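Local coordinates for cellulose-binding protein (Saccharophagus degradans, PDB 2YHG) that is of unproven function but, as the C-terminal part of a probable polysaccharide-binding protein, carries a nucleoside hydrolase-like domain that may cleave glycosidic bonds, at residues A[59-73]-A[105-117]. Sequence-based numbering, arbitrary orientation.
Sequences LEGIITTTGCWKKST and YLDSINVMGQRGY. With EDO (1,2-ethanediol), chain J.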
ATOM      1  N   LEU A  59      -3.566   8.075  -6.929  1.00  9.07           N
ATOM      2  CA  LEU A  59      -2.323   8.709  -6.498  0.50  9.27           C
ATOM      3  C   LEU A  59      -2.536  10.225  -6.549  1.00  9.98           C
ATOM      4  O   LEU A  59      -2.902  10.755  -7.586  1.00 12.77           O
ATOM      5  CB  LEU A  59      -1.170   8.216  -7.389  0.50 10.14           C
ATOM      6  CG  LEU A  59       0.268   8.706  -7.195  0.50  8.30           C
ATOM      7  CD1 LEU A  59       0.791   8.401  -5.836  0.50  9.17           C
ATOM      8  CD2 LEU A  59       1.169   8.133  -8.267  0.50 10.78           C
ATOM      9  N   GLU A  60      -2.207  10.901  -5.461  1.00  9.06           N
ATOM     10  CA  GLU A  60      -2.475  12.329  -5.331  1.00  9.33           C
ATOM     11  C   GLU A  60      -1.233  13.167  -5.039  1.00  8.47           C
ATOM     12  O   GLU A  60      -1.291  14.377  -5.020  1.00  9.88           O
ATOM     13  CB  GLU A  60      -3.564  12.591  -4.282  1.00  9.64           C
ATOM     14  CG  GLU A  60      -4.882  12.036  -4.722  1.00 11.41           C
ATOM     15  CD  GLU A  60      -6.050  12.311  -3.793  1.00 12.60           C
ATOM     16  OE1 GLU A  60      -5.984  13.255  -3.001  1.00 16.93           O
ATOM     17  OE2 GLU A  60      -7.127  11.646  -3.952  1.00 15.11           O
ATOM     18  N   GLY A  61      -0.071  12.541  -4.879  1.00  8.12           N
ATOM     19  CA  GLY A  61       1.163  13.295  -4.735  1.00  7.74           C
ATOM     20  C   GLY A  61       2.383  12.419  -4.863  1.00  7.17           C
ATOM     21  O   GLY A  61       2.377  11.298  -4.387  1.00  7.31           O
ATOM     22  N   ILE A  62       3.409  12.964  -5.488  1.00  7.17           N
ATOM     23  CA  ILE A  62       4.735  12.376  -5.533  1.00  7.33           C
ATOM     24  C   ILE A  62       5.689  13.460  -5.079  1.00  7.07           C
ATOM     25  O   ILE A  62       5.985  14.383  -5.835  1.00  7.54           O
ATOM     26  CB  ILE A  62       5.119  11.845  -6.934  1.00  8.07           C
ATOM     27  CG1 ILE A  62       4.068  10.900  -7.510  1.00  9.20           C
ATOM     28  CG2 ILE A  62       6.519  11.210  -6.869  1.00  8.98           C
ATOM     29  CD1 ILE A  62       4.229  10.654  -8.989  1.00 11.23           C
ATOM     30  N   ILE A  63       6.108  13.393  -3.816  1.00  6.22           N
ATOM     31  CA  ILE A  63       6.760  14.509  -3.168  1.00  6.57           C
ATOM     32  C   ILE A  63       8.212  14.172  -2.864  1.00  6.45           C
ATOM     33  O   ILE A  63       8.477  13.228  -2.144  1.00  7.16           O
ATOM     34  CB  ILE A  63       6.014  14.855  -1.844  1.00  6.22           C
ATOM     35  CG1 ILE A  63       4.601  15.363  -2.151  1.00  7.59           C
ATOM     36  CG2 ILE A  63       6.807  15.884  -1.036  1.00  8.45           C
ATOM     37  CD1 ILE A  63       3.687  15.443  -0.951  1.00  7.89           C
ATOM     38  N   THR A  64       9.138  14.945  -3.422  1.00  6.32           N
ATOM     39  CA  THR A  64      10.554  14.738  -3.191  1.00  6.45           C
ATOM     40  C   THR A  64      10.983  15.489  -1.929  1.00  5.98           C
ATOM     41  O   THR A  64      10.748  16.687  -1.789  1.00  6.65           O
ATOM     42  CB  THR A  64      11.354  15.261  -4.410  1.00  7.12           C
ATOM     43  OG1 THR A  64      11.106  14.416  -5.537  1.00  7.29           O
ATOM     44  CG2 THR A  64      12.859  15.261  -4.128  1.00  8.15           C
ATOM     45  N   THR A  65      11.641  14.775  -1.015  1.00  6.12           N
ATOM     46  CA  THR A  65      11.970  15.313   0.303  1.00  6.26           C
ATOM     47  C   THR A  65      13.204  14.589   0.858  1.00  6.00           C
ATOM     48  O   THR A  65      14.046  14.082   0.104  1.00  6.58           O
ATOM     49  CB  THR A  65      10.728  15.262   1.216  1.00  6.28           C
ATOM     50  OG1 THR A  65      10.939  15.959   2.443  1.00  6.54           O
ATOM     51  CG2 THR A  65      10.252  13.884   1.481  1.00  6.95           C
ATOM     52  N   THR A  66      13.350  14.620   2.177  1.00  5.95           N
ATOM     53  CA  THR A  66      14.551  14.226   2.886  1.00  6.05           C
ATOM     54  C   THR A  66      14.273  13.045   3.804  1.00  5.45           C
ATOM     55  O   THR A  66      13.153  12.589   4.004  1.00  6.35           O
ATOM     56  CB  THR A  66      15.033  15.420   3.723  1.00  6.64           C
ATOM     57  OG1 THR A  66      13.968  15.726   4.616  1.00  6.55           O
ATOM     58  CG2 THR A  66      15.428  16.622   2.849  1.00  7.09           C
ATOM     59  N   GLY A  67      15.360  12.580   4.408  1.00  5.73           N
ATOM     60  CA  GLY A  67      15.318  11.679   5.559  1.00  6.12           C
ATOM     61  C   GLY A  67      16.724  11.573   6.117  1.00  5.95           C
ATOM     62  O   GLY A  67      17.621  12.279   5.659  1.00  6.34           O
ATOM     63  N   CYS A  68      16.935  10.751   7.134  1.00  5.97           N
ATOM     64  CA  CYS A  68      18.232  10.728   7.761  1.00  7.10           C
ATOM     65  C   CYS A  68      19.345  10.162   6.899  1.00  7.46           C
ATOM     66  O   CYS A  68      20.512  10.381   7.219  1.00  8.61           O
ATOM     67  CB  CYS A  68      18.211  10.178   9.172  1.00  8.64           C
ATOM     68  SG  CYS A  68      17.688   8.593   9.575  0.70  8.11           S
ATOM     69  N   TRP A  69      19.006   9.511   5.784  1.00  6.73           N
ATOM     70  CA  TRP A  69      19.986   9.068   4.807  1.00  7.84           C
ATOM     71  C   TRP A  69      20.203  10.068   3.672  1.00  7.75           C
ATOM     72  O   TRP A  69      21.087   9.850   2.841  1.00 10.20           O
ATOM     73  CB  TRP A  69      19.587   7.721   4.221  1.00  7.37           C
ATOM     74  CG  TRP A  69      19.483   6.631   5.246  1.00  7.06           C
ATOM     75  CD1 TRP A  69      18.359   5.973   5.592  1.00  7.55           C
ATOM     76  CD2 TRP A  69      20.541   6.083   6.045  1.00  8.43           C
ATOM     77  NE1 TRP A  69      18.635   5.053   6.570  1.00  8.16           N
ATOM     78  CE2 TRP A  69      19.971   5.107   6.866  1.00  8.18           C
ATOM     79  CE3 TRP A  69      21.913   6.340   6.161  1.00  9.07           C
ATOM     80  CZ2 TRP A  69      20.716   4.375   7.811  1.00 10.29           C
ATOM     81  CZ3 TRP A  69      22.654   5.621   7.120  1.00 10.80           C
ATOM     82  CH2 TRP A  69      22.052   4.648   7.895  1.00 11.48           C
ATOM     83  N   LYS A  70      19.459  11.167   3.655  1.00  7.31           N
ATOM     84  CA  LYS A  70      19.555  12.189   2.615  0.50  7.17           C
ATOM     85  C   LYS A  70      18.957  13.461   3.193  1.00  6.99           C
ATOM     86  O   LYS A  70      17.761  13.733   3.005  1.00  7.36           O
ATOM     87  CB  LYS A  70      18.807  11.733   1.356  0.50  8.62           C
ATOM     88  CG  LYS A  70      18.699  12.810   0.242  0.50  9.11           C
ATOM     89  CD  LYS A  70      19.201  12.315  -1.101  0.50 13.79           C
ATOM     90  CE  LYS A  70      19.635  13.485  -1.991  0.50 10.86           C
ATOM     91  NZ  LYS A  70      18.563  14.494  -2.152  0.50 12.40           N
ATOM     92  N   LYS A  71      19.761  14.236   3.921  1.00  7.03           N
ATOM     93  CA  LYS A  71      19.230  15.309   4.743  1.00  6.87           C
ATOM     94  C   LYS A  71      18.935  16.596   4.017  1.00  7.30           C
ATOM     95  O   LYS A  71      18.329  17.493   4.607  1.00  8.59           O
ATOM     96  CB  LYS A  71      20.120  15.546   5.964  1.00  7.74           C
ATOM     97  CG  LYS A  71      20.069  14.402   6.966  1.00  7.44           C
ATOM     98  CD  LYS A  71      20.773  14.733   8.255  1.00  8.26           C
ATOM     99  CE  LYS A  71      20.473  13.717   9.313  1.00  8.34           C
ATOM    100  NZ  LYS A  71      21.090  14.072  10.626  1.00 10.36           N
ATOM    101  N   SER A  72      19.333  16.699   2.761  1.00  7.75           N
ATOM    102  CA  SER A  72      19.061  17.885   1.952  0.50  7.79           C
ATOM    103  C   SER A  72      18.636  17.440   0.557  1.00  8.15           C
ATOM    104  O   SER A  72      19.184  16.482   0.024  1.00  9.45           O
ATOM    105  CB  SER A  72      20.326  18.743   1.876  0.50  8.67           C
ATOM    106  OG  SER A  72      20.129  19.913   1.099  0.50  8.11           O
ATOM    107  N   THR A  73      17.714  18.179  -0.030  1.00  7.66           N
ATOM    108  CA  THR A  73      17.356  17.952  -1.417  1.00  7.35           C
ATOM    109  C   THR A  73      16.950  19.311  -2.041  1.00  7.81           C
ATOM    110  O   THR A  73      16.643  20.251  -1.320  1.00  8.95           O
ATOM    111  CB  THR A  73      16.254  16.908  -1.518  1.00  7.89           C
ATOM    112  OG1 THR A  73      16.148  16.505  -2.873  1.00  8.96           O
ATOM    113  CG2 THR A  73      14.934  17.369  -0.959  1.00  9.18           C
ATOM    114  N   TYR A 105      -1.303  14.784 -15.533  1.00 12.11           N
ATOM    115  CA  TYR A 105      -1.736  14.791 -14.148  1.00 11.76           C
ATOM    116  C   TYR A 105      -0.572  14.472 -13.198  1.00 10.59           C
ATOM    117  O   TYR A 105      -0.373  15.150 -12.192  1.00 10.73           O
ATOM    118  CB  TYR A 105      -2.890  13.833 -13.933  1.00 12.09           C
ATOM    119  CG  TYR A 105      -3.228  13.690 -12.474  1.00 12.12           C
ATOM    120  CD1 TYR A 105      -3.803  14.723 -11.768  1.00 13.59           C
ATOM    121  CD2 TYR A 105      -2.841  12.553 -11.782  1.00 12.86           C
ATOM    122  CE1 TYR A 105      -4.029  14.599 -10.400  1.00 12.96           C
ATOM    123  CE2 TYR A 105      -3.077  12.410 -10.422  1.00 12.97           C
ATOM    124  CZ  TYR A 105      -3.640  13.437  -9.736  1.00 12.75           C
ATOM    125  OH  TYR A 105      -3.906  13.287  -8.395  1.00 14.07           O
ATOM    126  N   LEU A 106       0.211  13.458 -13.531  1.00 10.54           N
ATOM    127  CA  LEU A 106       1.336  13.099 -12.671  1.00 10.59           C
ATOM    128  C   LEU A 106       2.351  14.218 -12.590  1.00 10.39           C
ATOM    129  O   LEU A 106       2.866  14.502 -11.515  1.00 10.23           O
ATOM    130  CB  LEU A 106       2.015  11.827 -13.137  1.00 11.95           C
ATOM    131  CG  LEU A 106       1.179  10.568 -12.995  1.00 12.71           C
ATOM    132  CD1 LEU A 106       1.996   9.362 -13.432  1.00 15.87           C
ATOM    133  CD2 LEU A 106       0.625  10.351 -11.597  1.00 13.93           C
ATOM    134  N   ASP A 107       2.594  14.903 -13.702  1.00 11.11           N
ATOM    135  CA  ASP A 107       3.483  16.041 -13.669  1.00 11.92           C
ATOM    136  C   ASP A 107       2.973  17.081 -12.662  1.00 11.29           C
ATOM    137  O   ASP A 107       3.766  17.716 -11.956  1.00 11.59           O
ATOM    138  CB  ASP A 107       3.573  16.701 -15.044  1.00 14.32           C
ATOM    139  CG  ASP A 107       4.254  15.840 -16.102  1.00 16.00           C
ATOM    140  OD1 ASP A 107       4.983  14.890 -15.759  0.50 12.06           O
ATOM    141  OD2 ASP A 107       3.985  16.099 -17.311  0.50 13.42           O
ATOM    142  N   SER A 108       1.651  17.284 -12.608  1.00 11.20           N
ATOM    143  CA  SER A 108       1.076  18.299 -11.749  1.00 11.32           C
ATOM    144  C   SER A 108       1.206  18.025 -10.251  1.00 10.56           C
ATOM    145  O   SER A 108       1.091  18.931  -9.463  1.00 11.85           O
ATOM    146  CB  SER A 108      -0.395  18.534 -12.105  1.00 12.38           C
ATOM    147  OG  SER A 108      -1.261  17.573 -11.561  1.00 13.31           O
ATOM    148  N   ILE A 109       1.420  16.764  -9.894  1.00  9.45           N
ATOM    149  CA  ILE A 109       1.532  16.337  -8.495  1.00  8.74           C
ATOM    150  C   ILE A 109       2.965  15.908  -8.125  1.00  8.04           C
ATOM    151  O   ILE A 109       3.190  15.402  -7.027  1.00  8.63           O
ATOM    152  CB  ILE A 109       0.508  15.247  -8.139  1.00  9.65           C
ATOM    153  CG1 ILE A 109       0.709  13.980  -8.966  1.00 11.29           C
ATOM    154  CG2 ILE A 109      -0.899  15.793  -8.290  1.00 12.60           C
ATOM    155  CD1 ILE A 109       0.053  12.727  -8.387  1.00 12.52           C
ATOM    156  N   ASN A 110       3.913  16.214  -9.009  1.00  8.34           N
ATOM    157  CA  ASN A 110       5.341  16.004  -8.816  1.00  8.06           C
ATOM    158  C   ASN A 110       5.911  17.287  -8.260  1.00  8.26           C
ATOM    159  O   ASN A 110       6.196  18.238  -9.019  1.00  8.66           O
ATOM    160  CB  ASN A 110       5.937  15.654 -10.185  1.00  8.41           C
ATOM    161  CG  ASN A 110       7.444  15.682 -10.212  1.00  8.16           C
ATOM    162  OD1 ASN A 110       8.105  15.700  -9.168  1.00  9.11           O
ATOM    163  ND2 ASN A 110       8.007  15.712 -11.419  1.00  9.43           N
ATOM    164  N   VAL A 111       6.118  17.338  -6.943  1.00  7.69           N
ATOM    165  CA  VAL A 111       6.469  18.569  -6.263  1.00  8.01           C
ATOM    166  C   VAL A 111       7.510  18.330  -5.179  1.00  7.24           C
ATOM    167  O   VAL A 111       7.681  17.188  -4.729  1.00  7.64           O
ATOM    168  CB  VAL A 111       5.226  19.296  -5.666  1.00  8.77           C
ATOM    169  CG1 VAL A 111       4.170  19.582  -6.755  1.00 10.75           C
ATOM    170  CG2 VAL A 111       4.601  18.502  -4.503  1.00  9.39           C
ATOM    171  N   MET A 112       8.135  19.413  -4.729  1.00  7.12           N
ATOM    172  CA  MET A 112       9.045  19.376  -3.618  1.00  7.15           C
ATOM    173  C   MET A 112       8.321  19.430  -2.291  1.00  6.88           C
ATOM    174  O   MET A 112       7.434  20.255  -2.096  1.00  7.74           O
ATOM    175  CB  MET A 112      10.001  20.545  -3.692  1.00  7.91           C
ATOM    176  CG  MET A 112      10.955  20.513  -4.869  1.00  8.10           C
ATOM    177  SD  MET A 112      12.103  19.132  -4.901  1.00  9.01           S
ATOM    178  CE  MET A 112      13.087  19.446  -3.455  1.00 11.60           C
ATOM    179  N   GLY A 113       8.780  18.632  -1.348  1.00  6.96           N
ATOM    180  CA  GLY A 113       8.421  18.709   0.054  1.00  6.87           C
ATOM    181  C   GLY A 113       9.476  19.440   0.846  1.00  6.44           C
ATOM    182  O   GLY A 113      10.150  20.341   0.345  1.00  7.54           O
ATOM    183  N   GLN A 114       9.654  19.045   2.105  1.00  6.44           N
ATOM    184  CA  GLN A 114      10.663  19.732   2.930  1.00  6.58           C
ATOM    185  C   GLN A 114      12.044  19.456   2.336  1.00  6.40           C
ATOM    186  O   GLN A 114      12.366  18.308   1.966  1.00  6.92           O
ATOM    187  CB  GLN A 114      10.643  19.267   4.375  1.00  6.56           C
ATOM    188  CG  GLN A 114       9.275  19.305   5.054  1.00  7.16           C
ATOM    189  CD  GLN A 114       8.522  20.595   4.801  1.00  7.16           C
ATOM    190  OE1 GLN A 114       7.582  20.632   4.013  1.00  8.02           O
ATOM    191  NE2 GLN A 114       8.927  21.660   5.449  1.00  7.99           N
ATOM    192  N   ARG A 115      12.887  20.497   2.310  1.00  7.09           N
ATOM    193  CA  ARG A 115      14.225  20.411   1.724  1.00  7.13           C
ATOM    194  C   ARG A 115      15.299  20.117   2.751  1.00  7.10           C
ATOM    195  O   ARG A 115      16.437  19.862   2.366  1.00  7.81           O
ATOM    196  CB  ARG A 115      14.555  21.667   0.952  1.00  8.63           C
ATOM    197  CG  ARG A 115      13.665  21.877  -0.236  1.00 11.33           C
ATOM    198  CD  ARG A 115      14.017  23.150  -0.993  1.00 15.00           C
ATOM    199  NE  ARG A 115      13.783  24.345  -0.190  1.00 14.67           N
ATOM    200  CZ  ARG A 115      14.388  25.508  -0.386  1.00 17.72           C
ATOM    201  NH1 ARG A 115      15.299  25.610  -1.324  1.00 23.85           N
ATOM    202  NH2 ARG A 115      13.991  26.584   0.278  1.00 23.07           N
ATOM    203  N   GLY A 116      14.956  20.189   4.032  1.00  7.00           N
ATOM    204  CA  GLY A 116      15.857  19.884   5.128  1.00  7.16           C
ATOM    205  C   GLY A 116      15.318  18.779   5.990  1.00  6.82           C
ATOM    206  O   GLY A 116      14.227  18.244   5.751  1.00  6.97           O
ATOM    207  N   TYR A 117      16.084  18.427   7.027  1.00  7.27           N
ATOM    208  CA  TYR A 117      15.860  17.205   7.779  1.00  6.37           C
ATOM    209  C   TYR A 117      14.953  17.357   9.003  1.00  5.94           C
ATOM    210  O   TYR A 117      15.144  18.233   9.844  1.00  7.36           O
ATOM    211  CB  TYR A 117      17.214  16.648   8.242  1.00  7.22           C
ATOM    212  CG  TYR A 117      17.057  15.492   9.196  1.00  6.89           C
ATOM    213  CD1 TYR A 117      16.596  14.260   8.749  1.00  6.67           C
ATOM    214  CD2 TYR A 117      17.290  15.634  10.548  1.00  7.35           C
ATOM    215  CE1 TYR A 117      16.347  13.209   9.638  1.00  6.78           C
ATOM    216  CE2 TYR A 117      17.062  14.600  11.450  1.00  8.58           C
ATOM    217  CZ  TYR A 117      16.544  13.405  10.986  1.00  7.27           C
ATOM    218  OH  TYR A 117      16.216  12.367  11.844  1.00  8.82           O
TER
HETATM  219  C1  EDO J1942      11.027  23.903   3.298  1.00 16.75           C
HETATM  220  O1  EDO J1942      12.259  23.222   3.135  1.00 12.20           O
HETATM  221  C2  EDO J1942      10.325  24.021   1.976  1.00 25.93           C
HETATM  222  O2  EDO J1942      11.168  24.720   1.061  1.00 21.25           O
HETATM  223  O   HOH W   1       8.667  14.673  -6.669  1.00  7.80           O
HETATM  224  O   HOH W   2      18.888  19.248   6.679  1.00 11.40           O
HETATM  225  O   HOH W   3      18.552  21.495   2.888  1.00 18.52           O
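K71 lays its extended chain over one face of the Y117 ring: CE stands 3.8 Å from the ring centroid, 9° off the normal, a CH-pi contact, and NZ adds a cation-pi contact. This is the far end of a parallel pairing in the nucleoside hydrolase-like domain, where the outermost strand 110-112 joins strand 58-64 in a six-stranded parallel sheet; the connection between the strands, through helices 77-93 and 103-108, is a beta-alpha-beta crossover. The parallel register is evident at I62, whose N and O bond to the residues flanking N110: N donates to I109 O with an N-H...O angle of 172°, and O accepts from V111 N. T64 repeats the pattern, its N donating to V111 O and its O accepting from G113 N. On one face of the sheet I63 CG1 and V111 CG2 lie side by side at 3.9 Å, and V111 also packs on A129 and L133 of helix 129-139; on the other, the M112 chain, bent at chi2 and chi3, sets SD against T64 and CE against T73 CG2, tip to tip. A water links the strands there, hydrogen-bonding I62 O, T64 OG1 and N110 OD1, while N110 ND2 is bonded to D80.

At the helix end, Y105 OH donates to L59 O (2.8 Å) in the carbonyl plane, on a lone pair, while I109 CD1 packs 3.5 Å from G61 N. Beyond the strands, threonine hydroxyls continue the join. T65 turns OG1 away from its own N and donates it to a lone pair of Q114 O, 2.8 Å away in the carbonyl plane. Y117 OH is held by E287, and C68, disulfide-bonded to C283, brings CB to 3.6 Å from Y117 CE1. T66 OG1 donates to G116 O at 2.8 Å from above the carbonyl plane, 54° out of it.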